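Long-range contacts in Glp_546_48378_50642 (PDB 2QVW), which cleaves double-stranded RNA into fragments of 21 to 23 base pairs, the siRNAs that direct destruction of matching RNAs in RNA interference: residues L73-L77 against L264-P268; A83-E87 against F109-F114; F99-I103 against Q389-F393. All blocks are in the same frame, centred on the assembly; numbering follows the deposited sequence.

Interaction 1: residues L73-L77 against L264-P268; sequences LFQLL and LQFLP
A mainly leucine contact joins two distant parts of the Giardia Dicer chain: the C-terminal part of helix 60-77, in the N-terminal domain, and the turn leading into helix 267-284. L73-L77 is helical, with L77 N bonded to L73 O at 2.9 Å. Opposite it, L264-L267 forms a type I beta turn whose closing bond, L267 N to L264 O, is weak at 3.4 Å. The backbones stay apart: L73 CA faces L264 CA at 7.6 Å and L77 CA faces Q265 CA at 6.6 Å.

L77 and L264 bury most of the surface. L264 points toward the helix with both chi angles between wells (140° and 92°). Its CD1 lies 3.5 Å from L73 CD2 and 4.0 Å from L77 CG, and its CD2 lies 3.8 Å from L76 CB. L77, an mt rotamer, directs CD2 against the turn, 3.4 Å from L264 O. L73, also mt, supplies the third large patch. W21 of strand 18-25 touches both L73 and L264, while W85 packs on L73, L77 and L267. This buried junction beside the sheet fastens a helix of the N-terminal domain to the beginning of the long helix 267-284, which runs on toward the RNase III region. L77 CD2 also rests 3.5 Å from Q265 OE1 and 4.2 Å from P268 CG.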
# COMPACT_ATOMS: atom_id res chain seq x y z
N LEU A 73 -30.80 7.25 15.58
CA LEU A 73 -29.86 6.13 15.57
C LEU A 73 -29.29 5.83 16.95
O LEU A 73 -29.36 4.71 17.43
CB LEU A 73 -28.71 6.42 14.61
CG LEU A 73 -29.06 6.74 13.15
CD1 LEU A 73 -27.83 7.30 12.45
CD2 LEU A 73 -29.58 5.49 12.45
N PHE A 74 -28.72 6.85 17.58
CA PHE A 74 -28.14 6.70 18.90
C PHE A 74 -29.13 6.11 19.90
O PHE A 74 -28.75 5.44 20.87
CB PHE A 74 -27.63 8.05 19.39
CG PHE A 74 -26.40 8.52 18.69
CD1 PHE A 74 -26.31 9.81 18.18
CD2 PHE A 74 -25.31 7.65 18.53
CE1 PHE A 74 -25.17 10.24 17.52
CE2 PHE A 74 -24.15 8.08 17.88
CZ PHE A 74 -24.08 9.37 17.37
N GLN A 75 -30.42 6.35 19.66
CA GLN A 75 -31.44 5.83 20.54
C GLN A 75 -31.75 4.39 20.21
O GLN A 75 -31.99 3.59 21.10
CB GLN A 75 -32.70 6.67 20.43
CG GLN A 75 -33.69 6.37 21.51
CD GLN A 75 -34.63 7.52 21.74
OE1 GLN A 75 -35.34 7.95 20.84
NE2 GLN A 75 -34.63 8.04 22.96
N LEU A 76 -31.74 4.05 18.94
CA LEU A 76 -31.99 2.68 18.53
C LEU A 76 -30.81 1.79 18.95
O LEU A 76 -30.96 0.57 19.07
CB LEU A 76 -32.17 2.60 17.01
CG LEU A 76 -33.34 3.41 16.43
CD1 LEU A 76 -33.37 3.22 14.94
CD2 LEU A 76 -34.65 2.95 17.04
N LEU A 77 -29.65 2.40 19.17
CA LEU A 77 -28.46 1.67 19.58
C LEU A 77 -28.46 1.40 21.08
O LEU A 77 -27.78 0.49 21.55
CB LEU A 77 -27.19 2.44 19.19
CG LEU A 77 -26.70 2.31 17.73
CD1 LEU A 77 -25.67 3.38 17.46
CD2 LEU A 77 -26.11 0.93 17.48
N LEU A 264 -27.31 -1.29 11.48
CA LEU A 264 -26.97 -0.10 12.25
C LEU A 264 -26.21 -0.44 13.51
O LEU A 264 -25.63 0.43 14.15
CB LEU A 264 -28.26 0.66 12.59
CG LEU A 264 -28.44 1.31 13.96
CD1 LEU A 264 -27.97 2.74 13.92
CD2 LEU A 264 -29.91 1.24 14.34
N GLN A 265 -26.21 -1.71 13.88
CA GLN A 265 -25.48 -2.11 15.06
C GLN A 265 -23.98 -2.18 14.73
O GLN A 265 -23.14 -2.38 15.59
CB GLN A 265 -25.98 -3.47 15.54
CG GLN A 265 -27.47 -3.54 15.79
CD GLN A 265 -27.94 -2.49 16.76
OE1 GLN A 265 -27.38 -2.33 17.85
NE2 GLN A 265 -28.98 -1.76 16.38
N PHE A 266 -23.66 -2.00 13.46
CA PHE A 266 -22.27 -2.04 13.02
C PHE A 266 -21.77 -0.67 12.62
O PHE A 266 -20.89 -0.56 11.77
CB PHE A 266 -22.12 -2.98 11.83
CG PHE A 266 -22.38 -4.42 12.15
CD1 PHE A 266 -23.63 -4.99 11.89
CD2 PHE A 266 -21.39 -5.21 12.70
CE1 PHE A 266 -23.88 -6.33 12.17
CE2 PHE A 266 -21.63 -6.55 12.99
CZ PHE A 266 -22.88 -7.11 12.73
N LEU A 267 -22.33 0.38 13.21
CA LEU A 267 -21.87 1.72 12.90
C LEU A 267 -20.87 2.18 13.95
O LEU A 267 -19.93 2.92 13.63
CB LEU A 267 -23.04 2.70 12.81
CG LEU A 267 -23.91 2.57 11.57
CD1 LEU A 267 -24.86 3.73 11.52
CD2 LEU A 267 -23.04 2.54 10.32
N PRO A 268 -21.06 1.78 15.21
CA PRO A 268 -20.08 2.23 16.20
C PRO A 268 -18.71 1.80 15.67
O PRO A 268 -17.73 2.55 15.74
CB PRO A 268 -20.49 1.46 17.45
CG PRO A 268 -21.97 1.31 17.28
CD PRO A 268 -22.08 0.92 15.84

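Interaction 2: residues A83-E87 against F109-F114; sequences ASWTE and FATLAF
How a short helix can be seated on the edge of a beta sheet is illustrated by A83-E87 and F109-F114. S84 occupies the N-cap of helix 85-90, and its O receives a weak bond from E87 N at 3.1 Å. The second segment runs as an extended loop into strand 112-117, an outermost strand of the antiparallel sheet in the N-terminal domain. CA atoms come closest between W85 and L112 (6.4 Å) and between T86 and T111 (6.0 Å).

W85 and T86, the first two helical residues, both point toward the second segment. W85 takes chi1 near -59° (m) and chi2 of 117°, which presents a face of the indole to the edge of F114, itself an m rotamer (chi1 -58°, chi2 -69°). The result is a T-shaped stack: the F114 ring and the six-membered ring of W85 have centroids 4.8 Å apart and planes at 84°, with W85 CZ2 and F114 CD2 at 3.4 Å. L112 adopts pt (52°, 169°), placing CG 3.5 Å from W85 CB. Its side chain also packs on A271 and I274 of helix 267-284, while A113 points away and touches helix 60-77.

T86, m at -63°, places CG2 3.9 Å from F109 CB and uses its hydroxyl for the polar tie: T86 OG1 donates to A110 O at 2.9 Å.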
# COMPACT_ATOMS: atom_id res chain seq x y z
N ALA A 83 -24.53 9.11 22.62
CA ALA A 83 -24.98 9.77 21.40
C ALA A 83 -23.93 10.67 20.76
O ALA A 83 -24.03 11.90 20.79
CB ALA A 83 -26.24 10.58 21.70
N SER A 84 -22.91 10.04 20.17
CA SER A 84 -21.84 10.76 19.51
C SER A 84 -20.87 9.77 18.91
O SER A 84 -20.18 9.07 19.64
CB SER A 84 -21.10 11.66 20.50
OG SER A 84 -20.16 12.48 19.85
N TRP A 85 -20.83 9.70 17.59
CA TRP A 85 -19.93 8.79 16.89
C TRP A 85 -18.48 9.06 17.28
O TRP A 85 -17.72 8.15 17.60
CB TRP A 85 -20.08 8.95 15.38
CG TRP A 85 -21.46 8.69 14.89
CD1 TRP A 85 -22.30 9.58 14.29
CD2 TRP A 85 -22.16 7.44 14.93
NE1 TRP A 85 -23.48 8.97 13.94
CE2 TRP A 85 -23.43 7.65 14.32
CE3 TRP A 85 -21.85 6.16 15.41
CZ2 TRP A 85 -24.37 6.63 14.18
CZ3 TRP A 85 -22.79 5.14 15.28
CH2 TRP A 85 -24.04 5.39 14.66
N THR A 86 -18.11 10.34 17.24
CA THR A 86 -16.77 10.77 17.60
C THR A 86 -16.39 10.32 19.01
O THR A 86 -15.25 9.99 19.29
CB THR A 86 -16.66 12.30 17.52
OG1 THR A 86 -16.89 12.72 16.17
CG2 THR A 86 -15.29 12.77 17.98
N GLU A 87 -17.38 10.31 19.89
CA GLU A 87 -17.17 9.93 21.28
C GLU A 87 -17.15 8.42 21.40
O GLU A 87 -16.27 7.85 22.03
CB GLU A 87 -18.29 10.51 22.15
CG GLU A 87 -18.04 10.44 23.65
CD GLU A 87 -19.19 11.01 24.46
OE1 GLU A 87 -19.56 12.19 24.25
OE2 GLU A 87 -19.72 10.26 25.30
N PHE A 109 -10.35 15.00 15.56
CA PHE A 109 -11.09 13.75 15.61
C PHE A 109 -12.25 13.87 14.63
O PHE A 109 -13.22 14.57 14.88
CB PHE A 109 -11.61 13.48 17.03
CG PHE A 109 -10.56 12.94 17.97
CD1 PHE A 109 -9.98 11.70 17.76
CD2 PHE A 109 -10.15 13.69 19.08
CE1 PHE A 109 -9.01 11.20 18.64
CE2 PHE A 109 -9.17 13.20 19.96
CZ PHE A 109 -8.60 11.95 19.74
N ALA A 110 -12.12 13.19 13.50
CA ALA A 110 -13.13 13.22 12.46
C ALA A 110 -14.54 13.26 13.00
O ALA A 110 -14.83 12.73 14.07
CB ALA A 110 -12.97 12.02 11.54
N THR A 111 -15.42 13.89 12.25
CA THR A 111 -16.82 14.01 12.60
C THR A 111 -17.57 13.20 11.56
O THR A 111 -17.38 13.41 10.36
CB THR A 111 -17.27 15.47 12.53
OG1 THR A 111 -16.48 16.25 13.43
CG2 THR A 111 -18.73 15.60 12.90
N LEU A 112 -18.41 12.27 12.00
CA LEU A 112 -19.15 11.44 11.07
C LEU A 112 -20.67 11.37 11.29
O LEU A 112 -21.13 11.40 12.42
CB LEU A 112 -18.57 10.01 11.06
CG LEU A 112 -18.35 9.20 12.33
CD1 LEU A 112 -18.02 7.77 11.97
CD2 LEU A 112 -17.22 9.79 13.14
N ALA A 113 -21.42 11.29 10.19
CA ALA A 113 -22.88 11.21 10.23
C ALA A 113 -23.36 10.21 9.17
O ALA A 113 -23.07 10.35 7.99
CB ALA A 113 -23.49 12.58 9.96
N PHE A 114 -24.11 9.19 9.60
CA PHE A 114 -24.61 8.17 8.69
C PHE A 114 -26.04 8.42 8.23
O PHE A 114 -26.92 8.74 9.03
CB PHE A 114 -24.53 6.80 9.36
CG PHE A 114 -23.15 6.43 9.81
CD1 PHE A 114 -22.16 6.15 8.88
CD2 PHE A 114 -22.83 6.38 11.15
CE1 PHE A 114 -20.87 5.82 9.30
CE2 PHE A 114 -21.54 6.06 11.57
CZ PHE A 114 -20.56 5.78 10.64

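Interaction 3: residues F99-I103 against Q389-F393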
# COMPACT_ATOMS: atom_id res chain seq x y z
N PHE A 99 -2.79 -1.17 16.48
CA PHE A 99 -1.51 -1.09 17.15
C PHE A 99 -1.76 -0.63 18.57
O PHE A 99 -1.43 0.49 18.92
CB PHE A 99 -0.62 -0.10 16.42
CG PHE A 99 -0.37 -0.46 14.99
CD1 PHE A 99 0.48 -1.52 14.67
CD2 PHE A 99 -1.01 0.22 13.97
CE1 PHE A 99 0.67 -1.89 13.34
CE2 PHE A 99 -0.83 -0.15 12.64
CZ PHE A 99 0.01 -1.20 12.32
N PRO A 100 -2.35 -1.51 19.40
CA PRO A 100 -2.66 -1.24 20.80
C PRO A 100 -1.47 -0.81 21.65
O PRO A 100 -1.63 -0.35 22.78
CB PRO A 100 -3.28 -2.55 21.27
CG PRO A 100 -2.60 -3.57 20.42
CD PRO A 100 -2.65 -2.91 19.07
N ARG A 101 -0.27 -0.96 21.11
CA ARG A 101 0.93 -0.59 21.85
C ARG A 101 1.42 0.80 21.46
O ARG A 101 2.38 1.31 22.03
CB ARG A 101 2.03 -1.61 21.60
CG ARG A 101 1.72 -2.99 22.11
CD ARG A 101 2.66 -3.99 21.46
NE ARG A 101 4.02 -3.45 21.36
CZ ARG A 101 5.03 -4.06 20.75
NH1 ARG A 101 4.84 -5.24 20.17
NH2 ARG A 101 6.22 -3.49 20.71
N PHE A 102 0.75 1.41 20.49
CA PHE A 102 1.09 2.74 20.00
C PHE A 102 -0.14 3.60 19.84
O PHE A 102 -0.52 3.94 18.72
CB PHE A 102 1.80 2.63 18.65
CG PHE A 102 3.13 1.97 18.72
CD1 PHE A 102 4.19 2.59 19.39
CD2 PHE A 102 3.33 0.72 18.18
CE1 PHE A 102 5.41 1.96 19.51
CE2 PHE A 102 4.55 0.08 18.29
CZ PHE A 102 5.59 0.70 18.96
N ILE A 103 -0.75 3.95 20.96
CA ILE A 103 -1.95 4.79 20.94
C ILE A 103 -1.58 6.26 21.08
O ILE A 103 -0.96 6.66 22.06
CB ILE A 103 -2.92 4.41 22.08
CG1 ILE A 103 -3.73 3.17 21.71
CG2 ILE A 103 -3.87 5.57 22.34
CD1 ILE A 103 -2.90 1.94 21.51
N GLN A 389 10.98 -2.89 16.56
CA GLN A 389 10.24 -2.47 17.75
C GLN A 389 8.77 -2.25 17.44
O GLN A 389 7.89 -2.60 18.23
CB GLN A 389 10.82 -1.18 18.33
CG GLN A 389 12.26 -1.28 18.85
CD GLN A 389 13.28 -1.48 17.74
OE1 GLN A 389 13.44 -0.64 16.86
NE2 GLN A 389 13.99 -2.61 17.79
N LEU A 390 8.50 -1.67 16.28
CA LEU A 390 7.15 -1.38 15.86
C LEU A 390 6.51 -2.64 15.32
O LEU A 390 5.29 -2.77 15.29
CB LEU A 390 7.16 -0.32 14.77
CG LEU A 390 8.04 0.89 15.06
CD1 LEU A 390 7.83 1.92 13.99
CD2 LEU A 390 7.70 1.46 16.41
N ALA A 391 7.35 -3.55 14.85
CA ALA A 391 6.84 -4.80 14.34
C ALA A 391 6.19 -5.44 15.53
O ALA A 391 6.76 -5.47 16.63
CB ALA A 391 7.97 -5.66 13.82
N GLU A 392 4.98 -5.91 15.32
CA GLU A 392 4.22 -6.57 16.36
C GLU A 392 3.56 -7.79 15.75
O GLU A 392 3.20 -7.79 14.57
CB GLU A 392 3.17 -5.63 16.96
CG GLU A 392 2.28 -6.30 18.01
CD GLU A 392 3.06 -6.86 19.19
OE1 GLU A 392 4.09 -7.53 18.97
OE2 GLU A 392 2.64 -6.64 20.35
N PHE A 393 3.43 -8.83 16.55
CA PHE A 393 2.82 -10.07 16.10
C PHE A 393 2.93 -11.08 17.23
O PHE A 393 3.82 -10.98 18.08
CB PHE A 393 3.55 -10.59 14.85
CG PHE A 393 4.96 -11.04 15.12
CD1 PHE A 393 5.21 -12.35 15.53
CD2 PHE A 393 6.03 -10.15 15.03
CE1 PHE A 393 6.50 -12.76 15.85
CE2 PHE A 393 7.32 -10.55 15.35
CZ PHE A 393 7.56 -11.86 15.77
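This docking of loop on loop between domains combines a salt bridge with a small apolar patch: a type I beta turn, F99-F102, in the N-terminal domain meets an irregular loop of the first RNase III domain. The turn is closed by F102 N to F99 O at 2.8 Å, and the two residues at its end, R101 and F102, both point toward the second loop.

Q389 comes first and contributes through its backbone: its O lies 3.1 Å from R101 NH2 and, near the plane of the ring, 4.1 Å from F102 CZ. At L390 the CA-to-CB bond points away, yet the mt side chain (chi1 -47°, chi2 -173°) brings CD2 to 3.4 Å from F102 CZ. This is the apolar part of the interface. F102 also touches L284 of helix 267-284, and L390 packs on L306 of helix 295-306, so the pair sits beside two further helices. A391 points away, with its O 4.0 Å from R101 NH1. The side chain of A391 is about 11 Å from that of D406, a probable manganese ligand, so the contact is near that site without forming it.

E392 then points its CB toward the turn and carries the charge that answers R101. The salt bridge between R101 NH1 and E392 OE2 measures 2.6 Å, although neighbouring atoms are crowded and the exact placement is less sure. The backbone of E392 is also hydrogen-bonded to that of L306. F393 turns away from the turn, but its backbone donates to the carboxylate: F393 N to E392 OE1 at 2.8 Å.

In the fold
Contacts in a multidomain chain can nest and interleave. The segments run 73-77, 83-87, 99-103, 109-114, 264-268, 389-393, so interaction 2 is nested within the loop closed by interaction 1 and interaction 3 crosses both. Interactions 1 and 2 have centres 12 Å apart and touch: F74 lies against A83, S84 and W85, and L267 against F114. Both lie at helix 267-284, which supplies part of interaction 1, and at the sheet edged by strand 112-117. Interaction 3 stands 30 Å from interaction 1 and 26 Å from interaction 2, centre to centre. Interaction 1 joins the N-terminal domain to helix 267-284, interaction 2 is internal to that domain, and interaction 3 links it to the first RNase III domain.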